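Local coordinates for protein type II restriction enzyme MspI (Moraxella sp., PDB 1SA3) that recognises the double-stranded DNA sequence 5'-CCGG-3' and cleaves it after the first C, giving fragments with terminal 5'-phosphates, at residues Lys148-Lys153 with Pro165-Arg170; Ser64-Ala69 with Pro201-Arg206; Lys68-Asp73 with Ile102-His107. All coordinates share one frame; numbering follows the deposited sequence.

Contact 1. Residues Lys148-Lys153 with Pro165-Arg170; sequences KELIRK and PVQKQR
Gln167 meets two residues of helix 146-157, Leu150 and Lys153, and is the point where the backbones come nearest, its CA lying 7.8 Å from that of Leu150. The chain has just entered helix 165-175, and the NH of Gln167 is held by the hydroxyl of Thr164 ahead of the first turn. Its CG stands anti to the carbonyl carbon (chi1 -66°), and the chain beyond runs out straight, carrying the amide to Lys153. The two side chains cross at about a right angle, with Gln167 OE1 3.9 Å from the methylene carbon CE of Lys153; the ammonium group beyond CE is paired with Asp157. Nearer the backbone of Gln167 the contact is looser: Leu150 CD2 sits 4.4 Å from Gln167 CB, while the other methyl, CD1, is 4.3 Å from the Gln167 carbonyl oxygen. One turn further on comes Arg170. With its CG anti to the backbone N (chi1 -177°), its first methylenes pass across the end of Leu150, and CD1 of the leucine lies 4.0 Å from Arg170 CG, the side chains nearly perpendicular. The chain then bends at chi2, and its guanidinium group forms salt bridges with Glu146, near the start of the other helix, and with Glu173 on its own. Leu150 also packs on Phe163 of the connecting loop and Leu171 of the second helix. These two consecutive helices cross steeply, at -121° with segment axes 10.9 Å apart, and the nearest atom of the contact is about 5 Å from the bound DNA. No hydrogen bond joins the segments directly. The chemistry is that of one buried leucine touching aliphatic parts of polar side chains, while the charged ends of Lys153 and Arg170 find partners at the margin, the Arg170 to Glu146 bridge linking the helices.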
loop_
_atom_site.group_PDB
_atom_site.type_symbol
_atom_site.label_atom_id
_atom_site.label_comp_id
_atom_site.label_asym_id
_atom_site.label_seq_id
_atom_site.Cartn_x
_atom_site.Cartn_y
_atom_site.Cartn_z
ATOM N N LYS E 148 -19.871 -6.971 14.363
ATOM C CA LYS E 148 -19.976 -5.571 13.966
ATOM C C LYS E 148 -19.908 -4.629 15.170
ATOM O O LYS E 148 -19.231 -3.606 15.124
ATOM C CB LYS E 148 -21.270 -5.301 13.191
ATOM C CG LYS E 148 -21.489 -3.809 12.888
ATOM C CD LYS E 148 -22.740 -3.535 12.065
ATOM C CE LYS E 148 -22.642 -4.148 10.671
ATOM N NZ LYS E 148 -23.795 -3.767 9.811
ATOM N N GLU E 149 -20.606 -4.970 16.248
ATOM C CA GLU E 149 -20.602 -4.118 17.432
ATOM C C GLU E 149 -19.254 -4.016 18.141
ATOM O O GLU E 149 -18.932 -2.963 18.686
ATOM C CB GLU E 149 -21.678 -4.567 18.424
ATOM C CG GLU E 149 -23.091 -4.358 17.910
ATOM C CD GLU E 149 -23.327 -2.956 17.368
ATOM O OE1 GLU E 149 -22.940 -1.980 18.043
ATOM O OE2 GLU E 149 -23.911 -2.822 16.272
ATOM N N LEU E 150 -18.464 -5.086 18.141
ATOM C CA LEU E 150 -17.157 -5.032 18.791
ATOM C C LEU E 150 -16.262 -4.120 17.949
ATOM O O LEU E 150 -15.474 -3.329 18.481
ATOM C CB LEU E 150 -16.555 -6.438 18.913
ATOM C CG LEU E 150 -17.217 -7.335 19.975
ATOM C CD1 LEU E 150 -16.749 -8.779 19.820
ATOM C CD2 LEU E 150 -16.881 -6.814 21.366
ATOM N N ILE E 151 -16.396 -4.222 16.631
ATOM C CA ILE E 151 -15.617 -3.358 15.758
ATOM C C ILE E 151 -16.073 -1.916 15.999
ATOM O O ILE E 151 -15.247 -1.006 16.106
ATOM C CB ILE E 151 -15.806 -3.718 14.269
ATOM C CG1 ILE E 151 -15.261 -5.126 14.011
ATOM C CG2 ILE E 151 -15.078 -2.687 13.389
ATOM C CD1 ILE E 151 -15.546 -5.669 12.610
ATOM N N ARG E 152 -17.386 -1.709 16.096
ATOM C CA ARG E 152 -17.919 -0.370 16.327
ATOM C C ARG E 152 -17.441 0.182 17.666
ATOM O O ARG E 152 -17.210 1.381 17.794
ATOM C CB ARG E 152 -19.454 -0.371 16.308
ATOM C CG ARG E 152 -20.070 1.027 16.222
ATOM C CD ARG E 152 -21.529 1.061 16.679
ATOM N NE ARG E 152 -22.376 0.109 15.970
ATOM C CZ ARG E 152 -22.688 0.175 14.676
ATOM N NH1 ARG E 152 -22.226 1.157 13.918
ATOM N NH2 ARG E 152 -23.478 -0.746 14.141
ATOM N N LYS E 153 -17.312 -0.687 18.666
ATOM C CA LYS E 153 -16.852 -0.256 19.981
ATOM C C LYS E 153 -15.439 0.295 19.849
ATOM O O LYS E 153 -15.101 1.310 20.457
ATOM C CB LYS E 153 -16.841 -1.419 20.975
ATOM C CG LYS E 153 -16.298 -1.027 22.349
ATOM C CD LYS E 153 -16.318 -2.193 23.333
ATOM C CE LYS E 153 -15.739 -1.795 24.690
ATOM N NZ LYS E 153 -16.439 -0.609 25.280
ATOM N N PRO E 165 -10.290 -8.289 28.619
ATOM C CA PRO E 165 -9.471 -9.309 27.965
ATOM C C PRO E 165 -10.342 -10.290 27.189
ATOM O O PRO E 165 -9.977 -10.741 26.102
ATOM C CB PRO E 165 -8.746 -9.954 29.137
ATOM C CG PRO E 165 -8.504 -8.779 30.031
ATOM C CD PRO E 165 -9.847 -8.071 30.008
ATOM N N VAL E 166 -11.503 -10.602 27.753
ATOM C CA VAL E 166 -12.445 -11.513 27.123
ATOM C C VAL E 166 -12.928 -10.963 25.783
ATOM O O VAL E 166 -12.868 -11.655 24.765
ATOM C CB VAL E 166 -13.673 -11.761 28.034
ATOM C CG1 VAL E 166 -14.753 -12.514 27.273
ATOM C CG2 VAL E 166 -13.252 -12.553 29.261
ATOM N N GLN E 167 -13.409 -9.722 25.787
ATOM C CA GLN E 167 -13.915 -9.091 24.567
ATOM C C GLN E 167 -12.880 -9.056 23.444
ATOM O O GLN E 167 -13.219 -9.228 22.268
ATOM C CB GLN E 167 -14.407 -7.669 24.865
ATOM C CG GLN E 167 -15.631 -7.605 25.784
ATOM C CD GLN E 167 -16.160 -6.187 25.974
ATOM O OE1 GLN E 167 -15.417 -5.280 26.354
ATOM N NE2 GLN E 167 -17.447 -5.996 25.715
ATOM N N LYS E 168 -11.619 -8.835 23.809
ATOM C CA LYS E 168 -10.539 -8.789 22.830
ATOM C C LYS E 168 -10.373 -10.154 22.171
ATOM O O LYS E 168 -10.233 -10.257 20.948
ATOM C CB LYS E 168 -9.228 -8.378 23.501
ATOM C CG LYS E 168 -9.241 -6.984 24.095
ATOM C CD LYS E 168 -7.884 -6.641 24.682
ATOM C CE LYS E 168 -7.911 -5.308 25.407
ATOM N NZ LYS E 168 -6.598 -4.990 26.038
ATOM N N GLN E 169 -10.388 -11.201 22.992
ATOM C CA GLN E 169 -10.257 -12.565 22.495
ATOM C C GLN E 169 -11.482 -12.898 21.649
ATOM O O GLN E 169 -11.377 -13.588 20.639
ATOM C CB GLN E 169 -10.151 -13.556 23.664
ATOM C CG GLN E 169 -8.957 -13.317 24.580
ATOM N N ARG E 170 -12.639 -12.396 22.068
ATOM C CA ARG E 170 -13.891 -12.636 21.354
ATOM C C ARG E 170 -13.898 -11.994 19.965
ATOM O O ARG E 170 -14.398 -12.579 19.001
ATOM C CB ARG E 170 -15.070 -12.098 22.171
ATOM C CG ARG E 170 -16.440 -12.357 21.546
ATOM C CD ARG E 170 -16.703 -13.848 21.381
ATOM N NE ARG E 170 -18.036 -14.115 20.844
ATOM C CZ ARG E 170 -18.478 -15.322 20.505
ATOM N NH1 ARG E 170 -17.691 -16.382 20.642
ATOM N NH2 ARG E 170 -19.709 -15.472 20.030
#

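Contact 2. Residues Ser64-Ala69 with Pro201-Arg206; sequences SKLLKA and PDLLIR
Leu66 and Ala69, three residues apart on helix 57-69, meet Leu203 and Ile205, alternate residues of strand 203-210, in a wholly apolar contact. The methyl contacts centre on Leu203, which divides its branches between the two helix residues. Its CD2 lies against the methyl of Ala69, 3.6 Å from CB, while CD1 reaches 3.9 Å from Leu66 CG and 4.1 Å from Leu66 CD2. The leucines cross at about a right angle, so the end of Leu203 enters beside the branch point of Leu66. Leu66 has CG anti to the backbone N (chi1 -164°), which turns its branches back to the strand although its CB does not point straight at it. Further along, the terminal methyls Leu66 CD1 and Ile205 CD1 touch at 4.0 Å, the side chains meeting at a slant. The backbones come nearest at Ala69, consistent with its lone methyl: its CA is 7.6 Å from that of Leu203.

Polar bonds lie around the contact. Lys65 with Asp216, and the Ala69 carbonyl with Asn221, tie the helix to strand 213-221, while Asp202 pairs with Arg112 of strand 111-121.

The Ile205 side chain is about 11 Å from the sodium ion held by Glu35, Asp84 and Asp99, near that site but not part of it. The helix lies along one face of the central mixed sheet of this PDDEXK-type nuclease, its segment at 157° to the strand. Val114 and Leu116 of strand 111-121 pack on Leu203, Ile219 of strand 213-221 touches both Leu66 and Ile205, and Leu204 meets helix 222-234.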
loop_
_atom_site.group_PDB
_atom_site.type_symbol
_atom_site.label_atom_id
_atom_site.label_comp_id
_atom_site.label_asym_id
_atom_site.label_seq_id
_atom_site.Cartn_x
_atom_site.Cartn_y
_atom_site.Cartn_z
ATOM N N SER E 64 13.897 -5.018 -10.253
ATOM C CA SER E 64 13.868 -6.476 -10.088
ATOM C C SER E 64 12.824 -6.899 -9.048
ATOM O O SER E 64 12.132 -7.894 -9.224
ATOM C CB SER E 64 15.240 -7.015 -9.664
ATOM O OG SER E 64 16.160 -6.985 -10.741
ATOM N N LYS E 65 12.718 -6.149 -7.958
ATOM C CA LYS E 65 11.731 -6.477 -6.937
ATOM C C LYS E 65 10.322 -6.335 -7.513
ATOM O O LYS E 65 9.424 -7.105 -7.174
ATOM C CB LYS E 65 11.881 -5.560 -5.712
ATOM C CG LYS E 65 13.023 -5.937 -4.778
ATOM C CD LYS E 65 13.227 -4.888 -3.698
ATOM C CE LYS E 65 14.347 -5.302 -2.751
ATOM N NZ LYS E 65 14.690 -4.250 -1.754
ATOM N N LEU E 66 10.121 -5.349 -8.378
ATOM C CA LEU E 66 8.798 -5.159 -8.961
ATOM C C LEU E 66 8.457 -6.311 -9.911
ATOM O O LEU E 66 7.357 -6.871 -9.850
ATOM C CB LEU E 66 8.715 -3.809 -9.685
ATOM C CG LEU E 66 7.286 -3.320 -9.994
ATOM C CD1 LEU E 66 7.235 -1.786 -9.943
ATOM C CD2 LEU E 66 6.837 -3.831 -11.359
ATOM N N LEU E 67 9.394 -6.675 -10.781
ATOM C CA LEU E 67 9.151 -7.777 -11.713
ATOM C C LEU E 67 8.987 -9.099 -10.961
ATOM O O LEU E 67 8.198 -9.965 -11.356
ATOM C CB LEU E 67 10.298 -7.891 -12.727
ATOM C CG LEU E 67 10.503 -6.714 -13.692
ATOM C CD1 LEU E 67 11.699 -6.999 -14.593
ATOM C CD2 LEU E 67 9.246 -6.479 -14.525
ATOM N N LYS E 68 9.722 -9.251 -9.868
ATOM C CA LYS E 68 9.651 -10.477 -9.086
ATOM C C LYS E 68 8.276 -10.639 -8.439
ATOM O O LYS E 68 7.713 -11.738 -8.420
ATOM C CB LYS E 68 10.752 -10.476 -8.025
ATOM C CG LYS E 68 10.776 -11.694 -7.119
ATOM C CD LYS E 68 11.889 -11.548 -6.094
ATOM C CE LYS E 68 11.821 -12.610 -5.008
ATOM N NZ LYS E 68 12.942 -12.432 -4.040
ATOM N N ALA E 69 7.726 -9.548 -7.919
ATOM C CA ALA E 69 6.411 -9.606 -7.287
ATOM C C ALA E 69 5.344 -9.982 -8.311
ATOM O O ALA E 69 4.271 -10.451 -7.950
ATOM C CB ALA E 69 6.071 -8.258 -6.658
ATOM N N PRO E 201 -5.351 -1.721 -6.626
ATOM C CA PRO E 201 -3.899 -1.935 -6.757
ATOM C C PRO E 201 -3.538 -3.417 -6.680
ATOM O O PRO E 201 -4.124 -4.158 -5.883
ATOM C CB PRO E 201 -3.315 -1.169 -5.565
ATOM C CG PRO E 201 -4.382 -0.194 -5.193
ATOM C CD PRO E 201 -5.659 -0.941 -5.415
ATOM N N ASP E 202 -2.571 -3.835 -7.500
ATOM C CA ASP E 202 -2.098 -5.214 -7.529
ATOM C C ASP E 202 -0.797 -5.380 -6.754
ATOM O O ASP E 202 -0.454 -6.485 -6.322
ATOM C CB ASP E 202 -1.856 -5.682 -8.971
ATOM C CG ASP E 202 -3.143 -5.969 -9.715
ATOM O OD1 ASP E 202 -4.193 -6.101 -9.051
ATOM O OD2 ASP E 202 -3.100 -6.075 -10.960
ATOM N N LEU E 203 -0.069 -4.279 -6.594
ATOM C CA LEU E 203 1.199 -4.293 -5.881
ATOM C C LEU E 203 1.248 -3.150 -4.882
ATOM O O LEU E 203 0.760 -2.058 -5.159
ATOM C CB LEU E 203 2.370 -4.120 -6.854
ATOM C CG LEU E 203 2.677 -5.182 -7.909
ATOM C CD1 LEU E 203 3.895 -4.724 -8.717
ATOM C CD2 LEU E 203 2.961 -6.520 -7.240
ATOM N N LEU E 204 1.838 -3.410 -3.723
ATOM C CA LEU E 204 1.987 -2.393 -2.692
ATOM C C LEU E 204 3.490 -2.121 -2.607
ATOM O O LEU E 204 4.281 -3.003 -2.235
ATOM C CB LEU E 204 1.466 -2.905 -1.346
ATOM C CG LEU E 204 0.054 -3.502 -1.380
ATOM C CD1 LEU E 204 -0.334 -3.980 0.017
ATOM C CD2 LEU E 204 -0.949 -2.446 -1.900
ATOM N N ILE E 205 3.869 -0.908 -2.982
ATOM C CA ILE E 205 5.262 -0.481 -2.986
ATOM C C ILE E 205 5.488 0.404 -1.773
ATOM O O ILE E 205 4.794 1.396 -1.590
ATOM C CB ILE E 205 5.580 0.322 -4.276
ATOM C CG1 ILE E 205 5.337 -0.563 -5.501
ATOM C CG2 ILE E 205 7.023 0.828 -4.257
ATOM C CD1 ILE E 205 5.581 0.139 -6.836
ATOM N N ARG E 206 6.453 0.030 -0.941
ATOM C CA ARG E 206 6.760 0.789 0.264
ATOM C C ARG E 206 8.226 1.203 0.317
ATOM O O ARG E 206 9.110 0.363 0.497
ATOM C CB ARG E 206 6.436 -0.038 1.511
ATOM C CG ARG E 206 4.984 -0.474 1.630
ATOM C CD ARG E 206 4.051 0.711 1.810
ATOM N NE ARG E 206 2.670 0.279 2.001
ATOM C CZ ARG E 206 2.245 -0.431 3.041
ATOM N NH1 ARG E 206 3.094 -0.790 3.995
ATOM N NH2 ARG E 206 0.973 -0.790 3.127
#

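Contact 3. Residues Lys68-Asp73 with Ile102-His107; sequences KALNLD and IRFTFH
Leu72 reaches across to Phe104 and Phe106, two residues of strand 100-106 that are alternate in sequence. It gives up more surface to this contact than any other residue. Its CD1 methyl sits over one face of the Phe104 ring, displaced toward the rim, 4.1 Å from both CD1 and CE1 of the phenylalanine. This is the firm half of the contact. The CD2 methyl turns the other way, toward Phe106, but the modelled approach there is too short to be taken literally and its detail is doubtful.

Phe104 is the buried partner. Its CG lies anti to the carbonyl carbon (chi1 -62°), and the ring stands out from the strand between Leu72 CD1 on one face and CG2 of Ile102, two residues back on the same strand, on the other. Leu70 CD1 comes in obliquely, 3.7 Å from Phe104 CE1. Leu66 and Leu67 of helix 57-69 and Val80 of strand 77-84 also pack on this ring.

Phe106 lies nearer the end of the strand and is less enclosed. The way the helix ends aims Leu70 at Phe104 and Leu72 toward both rings: Asn71 takes positive phi (55°) in a Schellman motif, its N bonded to Lys68 O at 3.0 Å, with a second, probable bond from Leu72 N to Leu67 O, also 3.0 Å.

No polar bond crosses between the segments. What remains is methyl groups on aromatic carbon, so the end of the helix and the strand are held by hydrophobic burial and dispersion, with Phe104 well enclosed and Phe106 at the margin.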
loop_
_atom_site.group_PDB
_atom_site.type_symbol
_atom_site.label_atom_id
_atom_site.label_comp_id
_atom_site.label_asym_id
_atom_site.label_seq_id
_atom_site.Cartn_x
_atom_site.Cartn_y
_atom_site.Cartn_z
ATOM N N LYS E 68 9.722 -9.251 -9.868
ATOM C CA LYS E 68 9.651 -10.477 -9.086
ATOM C C LYS E 68 8.276 -10.639 -8.439
ATOM O O LYS E 68 7.713 -11.738 -8.420
ATOM C CB LYS E 68 10.752 -10.476 -8.025
ATOM C CG LYS E 68 10.776 -11.694 -7.119
ATOM C CD LYS E 68 11.889 -11.548 -6.094
ATOM C CE LYS E 68 11.821 -12.610 -5.008
ATOM N NZ LYS E 68 12.942 -12.432 -4.040
ATOM N N ALA E 69 7.726 -9.548 -7.919
ATOM C CA ALA E 69 6.411 -9.606 -7.287
ATOM C C ALA E 69 5.344 -9.982 -8.311
ATOM O O ALA E 69 4.271 -10.451 -7.950
ATOM C CB ALA E 69 6.071 -8.258 -6.658
ATOM N N LEU E 70 5.652 -9.767 -9.588
ATOM C CA LEU E 70 4.730 -10.074 -10.676
ATOM C C LEU E 70 5.085 -11.365 -11.397
ATOM O O LEU E 70 4.381 -11.771 -12.325
ATOM C CB LEU E 70 4.727 -8.938 -11.703
ATOM C CG LEU E 70 4.181 -7.575 -11.275
ATOM C CD1 LEU E 70 4.495 -6.533 -12.356
ATOM C CD2 LEU E 70 2.677 -7.670 -11.052
ATOM N N ASN E 71 6.176 -12.002 -10.981
ATOM C CA ASN E 71 6.630 -13.234 -11.617
ATOM C C ASN E 71 6.801 -13.016 -13.120
ATOM O O ASN E 71 6.369 -13.840 -13.925
ATOM C CB ASN E 71 5.628 -14.370 -11.373
ATOM C CG ASN E 71 5.520 -14.744 -9.909
ATOM O OD1 ASN E 71 6.521 -15.061 -9.269
ATOM N ND2 ASN E 71 4.303 -14.711 -9.371
ATOM N N LEU E 72 7.428 -11.901 -13.490
ATOM C CA LEU E 72 7.657 -11.560 -14.887
ATOM C C LEU E 72 9.150 -11.516 -15.169
ATOM O O LEU E 72 9.923 -10.996 -14.365
ATOM C CB LEU E 72 7.089 -10.179 -15.223
ATOM C CG LEU E 72 5.591 -9.959 -15.412
ATOM C CD1 LEU E 72 5.256 -8.557 -14.958
ATOM C CD2 LEU E 72 5.205 -10.149 -16.882
ATOM N N ASP E 73 9.550 -12.041 -16.322
ATOM C CA ASP E 73 10.953 -12.027 -16.711
ATOM C C ASP E 73 11.199 -10.837 -17.629
ATOM O O ASP E 73 10.455 -10.607 -18.581
ATOM C CB ASP E 73 11.314 -13.327 -17.427
ATOM C CG ASP E 73 11.183 -14.538 -16.524
ATOM O OD1 ASP E 73 11.907 -14.600 -15.503
ATOM O OD2 ASP E 73 10.351 -15.418 -16.832
ATOM N N ILE E 102 1.480 0.667 -14.412
ATOM C CA ILE E 102 2.551 0.303 -15.341
ATOM C C ILE E 102 1.889 -0.729 -16.252
ATOM O O ILE E 102 1.178 -1.619 -15.763
ATOM C CB ILE E 102 3.735 -0.404 -14.649
ATOM C CG1 ILE E 102 4.393 0.530 -13.636
ATOM C CG2 ILE E 102 4.764 -0.871 -15.705
ATOM C CD1 ILE E 102 5.485 -0.152 -12.833
ATOM N N ARG E 103 2.073 -0.590 -17.559
ATOM C CA ARG E 103 1.527 -1.564 -18.496
ATOM C C ARG E 103 2.687 -2.241 -19.218
ATOM O O ARG E 103 3.552 -1.568 -19.785
ATOM C CB ARG E 103 0.604 -0.903 -19.524
ATOM C CG ARG E 103 0.131 -1.880 -20.606
ATOM C CD ARG E 103 -0.815 -1.221 -21.604
ATOM N NE ARG E 103 -2.072 -0.817 -20.982
ATOM C CZ ARG E 103 -3.029 -1.653 -20.588
ATOM N NH1 ARG E 103 -2.896 -2.964 -20.747
ATOM N NH2 ARG E 103 -4.127 -1.173 -20.022
ATOM N N PHE E 104 2.721 -3.571 -19.176
ATOM C CA PHE E 104 3.775 -4.318 -19.853
ATOM C C PHE E 104 3.187 -4.981 -21.080
ATOM O O PHE E 104 2.102 -5.562 -21.010
ATOM C CB PHE E 104 4.352 -5.419 -18.966
ATOM C CG PHE E 104 4.997 -4.924 -17.713
ATOM C CD1 PHE E 104 4.282 -4.867 -16.521
ATOM C CD2 PHE E 104 6.335 -4.548 -17.711
ATOM C CE1 PHE E 104 4.897 -4.445 -15.340
ATOM C CE2 PHE E 104 6.948 -4.128 -16.541
ATOM C CZ PHE E 104 6.226 -4.079 -15.354
ATOM N N THR E 105 3.893 -4.895 -22.199
ATOM C CA THR E 105 3.436 -5.516 -23.435
ATOM C C THR E 105 4.370 -6.681 -23.723
ATOM O O THR E 105 5.593 -6.544 -23.650
ATOM C CB THR E 105 3.466 -4.517 -24.607
ATOM O OG1 THR E 105 2.562 -3.444 -24.327
ATOM C CG2 THR E 105 3.038 -5.194 -25.909
ATOM N N PHE E 106 3.787 -7.831 -24.044
ATOM C CA PHE E 106 4.566 -9.034 -24.303
ATOM C C PHE E 106 4.739 -9.337 -25.797
ATOM O O PHE E 106 4.250 -8.602 -26.648
ATOM C CB PHE E 106 3.925 -10.210 -23.564
ATOM C CG PHE E 106 3.662 -9.928 -22.110
ATOM C CD1 PHE E 106 2.356 -9.851 -21.622
ATOM C CD2 PHE E 106 4.716 -9.708 -21.231
ATOM C CE1 PHE E 106 2.105 -9.557 -20.279
ATOM C CE2 PHE E 106 4.474 -9.411 -19.888
ATOM C CZ PHE E 106 3.169 -9.335 -19.412
ATOM N N HIS E 107 5.429 -10.426 -26.114
ATOM C CA HIS E 107 5.698 -10.786 -27.506
ATOM C C HIS E 107 4.490 -11.000 -28.418
ATOM O O HIS E 107 4.505 -10.565 -29.565
ATOM C CB HIS E 107 6.572 -12.038 -27.561
ATOM C CG HIS E 107 5.858 -13.282 -27.138
ATOM N ND1 HIS E 107 5.421 -13.487 -25.846
ATOM C CD2 HIS E 107 5.475 -14.373 -27.843
ATOM C CE1 HIS E 107 4.800 -14.650 -25.773
ATOM N NE2 HIS E 107 4.818 -15.209 -26.970
#

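From the N terminus, helix 57-69 and the turn after it supply the first side of both contact 3 and contact 2, which share Lys68 and Ala69. Contact 3 closes first, a short loop through strand 77-84 back to strand 100-106, before contact 1 opens, so those two are in series. Contact 2 waits until strand 203-210, and contact 1, a local pairing of the consecutive helices 146-157 and 165-175, lies wholly within its span. Contacts 2 and 3 touch, Leu203 CD1 lying 3.8 Å from Leu70 CG, and together fix one helix to two strands of the central sheet. Contact 1, centred 34 Å from contact 2 and across the chain's centre, belongs to a separate helical region.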